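Ammonium transporter (Kuenenia stuttgartiensis, PDB 6EU6) senses ammonium and signals its presence across the membrane, as the ammonium transporter-family sensor module of a histidine kinase. Local coordinates at the nonyl 4-O-alpha-D-glucopyranosyl-beta-D-glucopyranoside site and the interface of chains A and B. Residues are numbered along the deposited sequence; one frame, centred on the assembly and turned at random. Chains: chain A/B, Ammonium transporter.

Contact 1: the nonyl 4-O-alpha-D-glucopyranosyl-beta-D-glucopyranoside site. Residues chain A 183, 187, 192-193, 196, 314-316. With ZDM (nonyl 4-O-alpha-D-glucopyranosyl-beta-D-glucopyranoside), chain C.
The maltoside detergent nonyl 4-O-alpha-D-glucopyranosyl-beta-D-glucopyranoside, ZDM, lies along the surface of chain A, against the end of helix 167-185 with the loop after it and the stretch A:Leu314 to A:Ile316 that follows helix 289-312. It probably comes from purification or crystallisation, is poorly ordered, and keeps more than half of its surface uncovered by protein. A hydrogen bond runs from the sugar hydroxyl O49 of ZDM to the backbone carbonyl A:Leu314 O at 2.7 Å; the donor stands above the carbonyl plane, 39° out of it, with a C=O...O49 angle of 135°. The start of the nonyl chain passes two isoleucines: A:Ile183 puts the tip CD1 3.6 Å from ZDM C22, and A:Ile316 lays CG1 3.8 Å from ZDM C18. In both, CG1 is anti to the carbonyl carbon. Along the maltose, A:Pro187 offers CG and CD to the hydroxymethyl group, with CG 3.9 Å from ZDM C57. A:Lys315 runs alongside with its aliphatic part, CB near C3 of one glucose and CD 3.9 Å from ZDM C7 of the other. Most of these side-chain contacts are made by carbon atoms, which fits an adventitious, loosely held detergent. A:Tyr192 brushes the outer glucose with CB and the ring atom CD2, and also positions its neighbours: A:Pro187 CG meets the ring edge in plane, and the lysine chain, bent at chi2 (-142°) and chi4, sets A:Lys315 CD over the ring centre, 3.9 Å above the A:Tyr192 plane.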
ATOM      1  N   ILE A 183     -27.544  16.473  -6.271  1.00 30.89           N
ATOM      2  CA  ILE A 183     -28.744  17.174  -6.735  1.00 32.70           C
ATOM      3  C   ILE A 183     -29.055  18.365  -5.850  1.00 30.71           C
ATOM      4  O   ILE A 183     -29.241  19.452  -6.322  1.00 36.30           O
ATOM      5  CB  ILE A 183     -29.981  16.249  -6.783  1.00 33.89           C
ATOM      6  CG1 ILE A 183     -29.879  15.376  -8.018  1.00 36.95           C
ATOM      7  CG2 ILE A 183     -31.286  17.048  -6.979  1.00 33.38           C
ATOM      8  CD1 ILE A 183     -30.884  14.230  -8.038  1.00 40.88           C
ATOM      9  N   PRO A 187     -25.040  21.920  -9.454  1.00 35.91           N
ATOM     10  CA  PRO A 187     -23.779  21.808 -10.211  1.00 34.16           C
ATOM     11  C   PRO A 187     -22.731  22.821  -9.874  1.00 36.44           C
ATOM     12  O   PRO A 187     -22.984  23.872  -9.270  1.00 34.31           O
ATOM     13  CB  PRO A 187     -24.207  22.006 -11.688  1.00 35.61           C
ATOM     14  CG  PRO A 187     -25.729  22.090 -11.655  1.00 36.06           C
ATOM     15  CD  PRO A 187     -26.129  22.475 -10.264  1.00 32.93           C
ATOM     16  N   TYR A 192     -22.006  23.907 -16.704  1.00 33.78           N
ATOM     17  CA  TYR A 192     -22.865  23.890 -17.893  1.00 38.64           C
ATOM     18  C   TYR A 192     -22.922  25.235 -18.556  1.00 41.60           C
ATOM     19  O   TYR A 192     -22.978  26.226 -17.881  1.00 31.76           O
ATOM     20  CB  TYR A 192     -24.260  23.480 -17.493  1.00 33.64           C
ATOM     21  CG  TYR A 192     -24.276  22.075 -16.914  1.00 32.11           C
ATOM     22  CD1 TYR A 192     -23.918  20.982 -17.701  1.00 32.59           C
ATOM     23  CD2 TYR A 192     -24.576  21.842 -15.579  1.00 31.78           C
ATOM     24  CE1 TYR A 192     -23.893  19.675 -17.180  1.00 30.55           C
ATOM     25  CE2 TYR A 192     -24.589  20.527 -15.042  1.00 33.32           C
ATOM     26  CZ  TYR A 192     -24.249  19.438 -15.888  1.00 35.26           C
ATOM     27  OH  TYR A 192     -24.230  18.111 -15.477  1.00 34.13           O
ATOM     28  N   ASN A 193     -22.893  25.283 -19.877  1.00 36.78           N
ATOM     29  CA  ASN A 193     -23.019  26.577 -20.551  1.00 33.89           C
ATOM     30  C   ASN A 193     -24.490  26.993 -20.797  1.00 35.57           C
ATOM     31  O   ASN A 193     -25.393  26.175 -20.685  1.00 33.05           O
ATOM     32  CB  ASN A 193     -22.259  26.466 -21.845  1.00 34.79           C
ATOM     33  CG  ASN A 193     -20.820  26.122 -21.603  1.00 37.21           C
ATOM     34  OD1 ASN A 193     -20.182  26.763 -20.780  1.00 36.63           O
ATOM     35  ND2 ASN A 193     -20.327  25.107 -22.241  1.00 38.34           N
ATOM     36  N   GLY A 196     -26.613  24.726 -22.664  1.00 33.56           N
ATOM     37  CA  GLY A 196     -26.759  23.360 -22.157  1.00 35.67           C
ATOM     38  C   GLY A 196     -25.578  22.427 -22.345  1.00 32.51           C
ATOM     39  O   GLY A 196     -25.560  21.348 -21.747  1.00 35.18           O
ATOM     40  N   LEU A 314     -29.277  14.153 -17.419  1.00 31.33           N
ATOM     41  CA  LEU A 314     -29.891  14.496 -16.126  1.00 31.60           C
ATOM     42  C   LEU A 314     -29.359  15.807 -15.596  1.00 29.06           C
ATOM     43  O   LEU A 314     -29.950  16.452 -14.723  1.00 37.02           O
ATOM     44  CB  LEU A 314     -29.679  13.357 -15.117  1.00 35.79           C
ATOM     45  CG  LEU A 314     -30.222  12.015 -15.502  1.00 37.33           C
ATOM     46  CD1 LEU A 314     -29.922  11.061 -14.378  1.00 40.70           C
ATOM     47  CD2 LEU A 314     -31.710  12.162 -15.622  1.00 46.66           C
ATOM     48  N   LYS A 315     -28.203  16.221 -16.083  1.00 32.21           N
ATOM     49  CA  LYS A 315     -27.521  17.414 -15.591  1.00 34.82           C
ATOM     50  C   LYS A 315     -27.241  17.402 -14.097  1.00 37.61           C
ATOM     51  O   LYS A 315     -27.432  18.425 -13.349  1.00 34.55           O
ATOM     52  CB  LYS A 315     -28.235  18.671 -16.093  1.00 43.00           C
ATOM     53  CG  LYS A 315     -27.985  18.812 -17.600  1.00 45.18           C
ATOM     54  CD  LYS A 315     -27.786  20.218 -18.060  1.00 53.46           C
ATOM     55  CE  LYS A 315     -27.215  20.303 -19.460  1.00 53.73           C
ATOM     56  NZ  LYS A 315     -27.759  19.324 -20.419  1.00 56.42           N
ATOM     57  N   ILE A 316     -26.840  16.212 -13.642  1.00 31.96           N
ATOM     58  CA  ILE A 316     -26.272  16.078 -12.280  1.00 32.92           C
ATOM     59  C   ILE A 316     -24.767  16.155 -12.398  1.00 30.95           C
ATOM     60  O   ILE A 316     -24.161  15.427 -13.222  1.00 31.43           O
ATOM     61  CB  ILE A 316     -26.716  14.801 -11.586  1.00 32.06           C
ATOM     62  CG1 ILE A 316     -28.246  14.794 -11.533  1.00 30.20           C
ATOM     63  CG2 ILE A 316     -26.114  14.696 -10.165  1.00 31.97           C
ATOM     64  CD1 ILE A 316     -28.840  13.459 -11.164  1.00 32.46           C
TER
HETATM   65  C1  ZDM C 503     -32.575  18.929 -13.870  1.00 79.84           C
HETATM   66  O1  ZDM C 503     -29.260  23.616 -14.974  1.00 84.78           O
HETATM   67  C2  ZDM C 503     -32.068  20.042 -14.815  1.00 79.38           C
HETATM   68  O2  ZDM C 503     -28.085  23.938 -18.487  1.00 73.98           O
HETATM   69  C3  ZDM C 503     -30.916  20.990 -14.362  1.00 83.48           C
HETATM   70  O3  ZDM C 503     -32.469  22.963 -16.865  1.00 71.49           O
HETATM   71  C4  ZDM C 503     -30.334  20.595 -12.996  1.00 70.50           C
HETATM   72  O4  ZDM C 503     -30.584  23.080 -18.916  1.00 66.24           O
HETATM   73  C5  ZDM C 503     -31.248  23.659 -16.578  1.00 81.16           C
HETATM   74  O5  ZDM C 503     -31.405  20.228 -12.150  1.00 75.40           O
HETATM   75  C6  ZDM C 503     -32.156  19.040 -12.372  1.00 73.33           C
HETATM   76  O6  ZDM C 503     -26.787  24.725 -14.406  1.00 90.02           O
HETATM   77  C7  ZDM C 503     -30.163  23.222 -17.554  1.00 78.34           C
HETATM   78  O7  ZDM C 503     -31.328  22.376 -14.352  1.00 88.44           O
HETATM   79  C8  ZDM C 503     -29.006  24.184 -17.411  1.00 82.76           C
HETATM   80  C9  ZDM C 503     -28.357  23.947 -16.035  1.00 89.48           C
HETATM   81  C10 ZDM C 503     -30.629  23.224 -15.264  1.00 80.00           C
HETATM   82  C11 ZDM C 503     -27.594  25.158 -15.513  1.00 87.87           C
HETATM   83  O16 ZDM C 503     -31.467  18.021 -11.605  1.00 68.99           O
HETATM   84  C18 ZDM C 503     -31.552  16.610 -11.805  1.00 59.20           C
HETATM   85  C19 ZDM C 503     -32.954  16.053 -11.678  1.00 60.17           C
HETATM   86  C22 ZDM C 503     -32.995  14.717 -10.952  1.00 62.94           C
HETATM   87  C25 ZDM C 503     -33.391  13.563 -11.850  1.00 67.26           C
HETATM   88  C28 ZDM C 503     -33.210  12.185 -11.196  1.00 67.58           C
HETATM   89  C31 ZDM C 503     -34.442  11.710 -10.444  1.00 68.41           C
HETATM   90  C34 ZDM C 503     -34.517  10.203 -10.349  1.00 69.36           C
HETATM   91  O49 ZDM C 503     -32.372  17.670 -14.541  1.00 80.42           O
HETATM   92  O55 ZDM C 503     -33.232  20.796 -15.103  1.00 81.19           O
HETATM   93  C57 ZDM C 503     -29.606  21.755 -12.301  1.00 69.20           C
HETATM   94  O61 ZDM C 503     -28.467  22.118 -13.082  1.00 67.64           O

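Contact 2: the interface of chains A and B. Residues chain A 240, 243-244, 248, 289-290, 293; chain B 55-56, 59, 97, 101.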
ATOM      1  N   LEU A 240      -9.072 -13.728  -8.378  1.00 24.79           N
ATOM      2  CA  LEU A 240      -8.906 -13.837  -9.816  1.00 26.63           C
ATOM      3  C   LEU A 240     -10.117 -13.272 -10.543  1.00 25.24           C
ATOM      4  O   LEU A 240      -9.977 -12.445 -11.438  1.00 26.55           O
ATOM      5  CB  LEU A 240      -8.663 -15.296 -10.216  1.00 27.32           C
ATOM      6  CG  LEU A 240      -8.536 -15.506 -11.742  1.00 28.57           C
ATOM      7  CD1 LEU A 240      -7.314 -14.735 -12.321  1.00 28.89           C
ATOM      8  CD2 LEU A 240      -8.462 -16.976 -12.155  1.00 29.49           C
ATOM      9  N   ASN A 243     -10.010  -9.494 -10.399  1.00 24.04           N
ATOM     10  CA  ASN A 243      -9.019  -8.960 -11.289  1.00 25.25           C
ATOM     11  C   ASN A 243      -9.503  -8.993 -12.730  1.00 27.92           C
ATOM     12  O   ASN A 243      -9.330  -8.030 -13.534  1.00 25.43           O
ATOM     13  CB  ASN A 243      -7.721  -9.717 -11.198  1.00 23.75           C
ATOM     14  CG  ASN A 243      -6.611  -8.961 -11.873  1.00 27.67           C
ATOM     15  OD1 ASN A 243      -6.129  -7.955 -11.360  1.00 27.56           O
ATOM     16  ND2 ASN A 243      -6.174  -9.458 -13.043  1.00 31.46           N
ATOM     17  N   MET A 244     -10.112 -10.103 -13.073  1.00 26.62           N
ATOM     18  CA  MET A 244     -10.531 -10.245 -14.447  1.00 26.53           C
ATOM     19  C   MET A 244     -11.674  -9.299 -14.784  1.00 27.07           C
ATOM     20  O   MET A 244     -11.746  -8.843 -15.920  1.00 25.83           O
ATOM     21  CB  MET A 244     -10.928 -11.715 -14.783  1.00 25.42           C
ATOM     22  CG  MET A 244      -9.827 -12.711 -14.569  1.00 30.36           C
ATOM     23  SD  MET A 244      -8.348 -12.279 -15.456  1.00 31.23           S
ATOM     24  CE  MET A 244      -8.893 -12.220 -17.176  1.00 33.56           C
ATOM     25  N   SER A 248     -11.172  -6.662 -17.811  1.00 28.82           N
ATOM     26  CA  SER A 248     -12.105  -6.710 -18.952  1.00 32.89           C
ATOM     27  C   SER A 248     -12.856  -5.418 -19.055  1.00 30.32           C
ATOM     28  O   SER A 248     -13.111  -4.975 -20.155  1.00 27.21           O
ATOM     29  CB  SER A 248     -13.109  -7.894 -18.880  1.00 33.62           C
ATOM     30  OG  SER A 248     -12.329  -9.017 -18.474  1.00 43.94           O
ATOM     31  N   PRO A 289     -14.248 -17.457 -13.996  1.00 29.91           N
ATOM     32  CA  PRO A 289     -13.490 -16.340 -14.516  1.00 31.63           C
ATOM     33  C   PRO A 289     -13.999 -15.815 -15.861  1.00 33.41           C
ATOM     34  O   PRO A 289     -14.002 -14.589 -16.054  1.00 29.24           O
ATOM     35  CB  PRO A 289     -12.083 -16.907 -14.654  1.00 35.78           C
ATOM     36  CG  PRO A 289     -12.014 -17.977 -13.634  1.00 35.42           C
ATOM     37  CD  PRO A 289     -13.392 -18.593 -13.627  1.00 32.47           C
ATOM     38  N   VAL A 290     -14.495 -16.705 -16.757  1.00 29.45           N
ATOM     39  CA  VAL A 290     -15.057 -16.214 -17.986  1.00 30.01           C
ATOM     40  C   VAL A 290     -16.311 -15.387 -17.769  1.00 27.21           C
ATOM     41  O   VAL A 290     -16.471 -14.372 -18.425  1.00 28.30           O
ATOM     42  CB  VAL A 290     -15.263 -17.324 -19.087  1.00 34.87           C
ATOM     43  CG1 VAL A 290     -16.020 -16.780 -20.289  1.00 36.80           C
ATOM     44  CG2 VAL A 290     -13.903 -17.779 -19.597  1.00 36.30           C
ATOM     45  N   VAL A 293     -15.185 -11.965 -16.740  1.00 28.72           N
ATOM     46  CA  VAL A 293     -14.813 -11.221 -17.928  1.00 27.92           C
ATOM     47  C   VAL A 293     -16.070 -10.599 -18.632  1.00 29.84           C
ATOM     48  O   VAL A 293     -16.103  -9.405 -18.989  1.00 29.07           O
ATOM     49  CB  VAL A 293     -14.004 -12.104 -18.860  1.00 27.41           C
ATOM     50  CG1 VAL A 293     -13.912 -11.454 -20.242  1.00 32.79           C
ATOM     51  CG2 VAL A 293     -12.639 -12.368 -18.321  1.00 29.67           C
TER
ATOM     52  N   SER B  55      -3.214  -8.975 -18.083  1.00 28.58           N
ATOM     53  CA  SER B  55      -4.129  -9.868 -17.362  1.00 27.23           C
ATOM     54  C   SER B  55      -4.903 -10.708 -18.370  1.00 27.27           C
ATOM     55  O   SER B  55      -5.062 -11.890 -18.191  1.00 28.23           O
ATOM     56  CB  SER B  55      -5.153  -9.087 -16.550  1.00 30.93           C
ATOM     57  OG  SER B  55      -4.592  -8.385 -15.429  1.00 30.22           O
ATOM     58  N   LEU B  56      -5.466 -10.083 -19.367  1.00 26.26           N
ATOM     59  CA  LEU B  56      -6.325 -10.837 -20.282  1.00 30.02           C
ATOM     60  C   LEU B  56      -5.518 -11.788 -21.201  1.00 28.75           C
ATOM     61  O   LEU B  56      -5.930 -12.910 -21.460  1.00 27.89           O
ATOM     62  CB  LEU B  56      -7.169  -9.910 -21.151  1.00 33.44           C
ATOM     63  CG  LEU B  56      -8.248  -9.096 -20.440  1.00 41.00           C
ATOM     64  CD1 LEU B  56      -8.967  -8.271 -21.478  1.00 40.58           C
ATOM     65  CD2 LEU B  56      -9.220  -9.997 -19.785  1.00 45.94           C
ATOM     66  N   PHE B  59      -4.343 -14.682 -19.013  1.00 27.74           N
ATOM     67  CA  PHE B  59      -5.487 -15.549 -18.762  1.00 27.42           C
ATOM     68  C   PHE B  59      -5.776 -16.422 -20.003  1.00 29.78           C
ATOM     69  O   PHE B  59      -6.001 -17.637 -19.880  1.00 33.21           O
ATOM     70  CB  PHE B  59      -6.705 -14.751 -18.384  1.00 28.10           C
ATOM     71  CG  PHE B  59      -7.984 -15.552 -18.297  1.00 31.35           C
ATOM     72  CD1 PHE B  59      -8.296 -16.280 -17.168  1.00 32.64           C
ATOM     73  CD2 PHE B  59      -8.894 -15.524 -19.321  1.00 34.28           C
ATOM     74  CE1 PHE B  59      -9.465 -17.035 -17.106  1.00 33.53           C
ATOM     75  CE2 PHE B  59     -10.059 -16.268 -19.266  1.00 33.85           C
ATOM     76  CZ  PHE B  59     -10.330 -17.036 -18.182  1.00 32.15           C
ATOM     77  N   PHE B  97      -2.516 -19.533 -10.140  1.00 28.97           N
ATOM     78  CA  PHE B  97      -2.793 -18.890 -11.408  1.00 27.04           C
ATOM     79  C   PHE B  97      -2.685 -17.341 -11.297  1.00 30.25           C
ATOM     80  O   PHE B  97      -2.048 -16.698 -12.148  1.00 26.63           O
ATOM     81  CB  PHE B  97      -4.183 -19.261 -11.869  1.00 29.54           C
ATOM     82  CG  PHE B  97      -4.466 -18.901 -13.271  1.00 28.61           C
ATOM     83  CD1 PHE B  97      -4.958 -17.671 -13.605  1.00 30.73           C
ATOM     84  CD2 PHE B  97      -4.328 -19.850 -14.270  1.00 33.16           C
ATOM     85  CE1 PHE B  97      -5.242 -17.332 -14.913  1.00 32.90           C
ATOM     86  CE2 PHE B  97      -4.660 -19.531 -15.569  1.00 35.01           C
ATOM     87  CZ  PHE B  97      -5.087 -18.249 -15.899  1.00 34.22           C
ATOM     88  N   MET B 101      -0.088 -14.737 -12.883  1.00 27.16           N
ATOM     89  CA  MET B 101      -0.546 -13.638 -13.708  1.00 26.39           C
ATOM     90  C   MET B 101       0.150 -12.327 -13.344  1.00 26.35           C
ATOM     91  O   MET B 101       0.556 -11.564 -14.214  1.00 25.48           O
ATOM     92  CB  MET B 101      -2.086 -13.467 -13.605  1.00 27.40           C
ATOM     93  CG  MET B 101      -2.648 -12.343 -14.447  1.00 32.69           C
ATOM     94  SD  MET B 101      -4.462 -12.246 -14.258  1.00 31.54           S
ATOM     95  CE  MET B 101      -4.823 -13.661 -15.280  1.00 35.99           C
TER
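All the contact residues are helical in backbone: helices 234-261 and 289-312 of chain A face helices 40-67 and 93-114 of chain B. A:Met244 is the central knob. Its CG is anti to the carbonyl carbon, and bends at chi2 (-55°) and chi3 (-59°) fold the tip over to chain B. There the methyl CE presses on B:Leu56 CD2 at 3.4 Å, a tight fit, and sits 3.6 Å from B:Phe59 CB, while SD crosses B:Met101 obliquely and lies 3.8 Å from its CE. B:Phe59, with CG anti to the backbone N (chi1 172°), pushes its ring toward the start of helix 289-312. Its CE1 reaches A:Pro289 CB at 3.6 Å, and A:Val290 CG2 meets the ring edge in plane. Beside this core, A:Asn243 and B:Met101 point tip to tip. The amide ND2 of A:Asn243 donates to B:Ser55 OG at 3.1 Å, close to the amide plane, a polar link in a largely apolar patch. A:Leu240 closes the flank, its CD2 3.9 Å from B:Phe97 CD1. Within chain A, A:Ser248 OG donates to A:Met244 O, one turn back, at 2.6 Å; this turns the hydroxyl onto its own helix, although OG also borders B:Leu56 CD2. The patch lies along the long transmembrane helices, where neighbouring subunits pack in the trimer characteristic of Amt proteins.

Contact 1 and contact 2 lie about 37 Å apart between the centres of their C-alpha atoms and have no residue in common. Helix 289-312 connects them along the chain: its first turns enter contact 2, and the segment just beyond its last turn forms part of contact 1. The two differ in kind. Contact 2 joins neighbouring subunits and, repeated around the three-chain assembly, helps hold the trimer together, whereas contact 1 lies on a flank of chain A away from chain B and takes up detergent. The structure alone does not show whether the shared helix carries any signal between them.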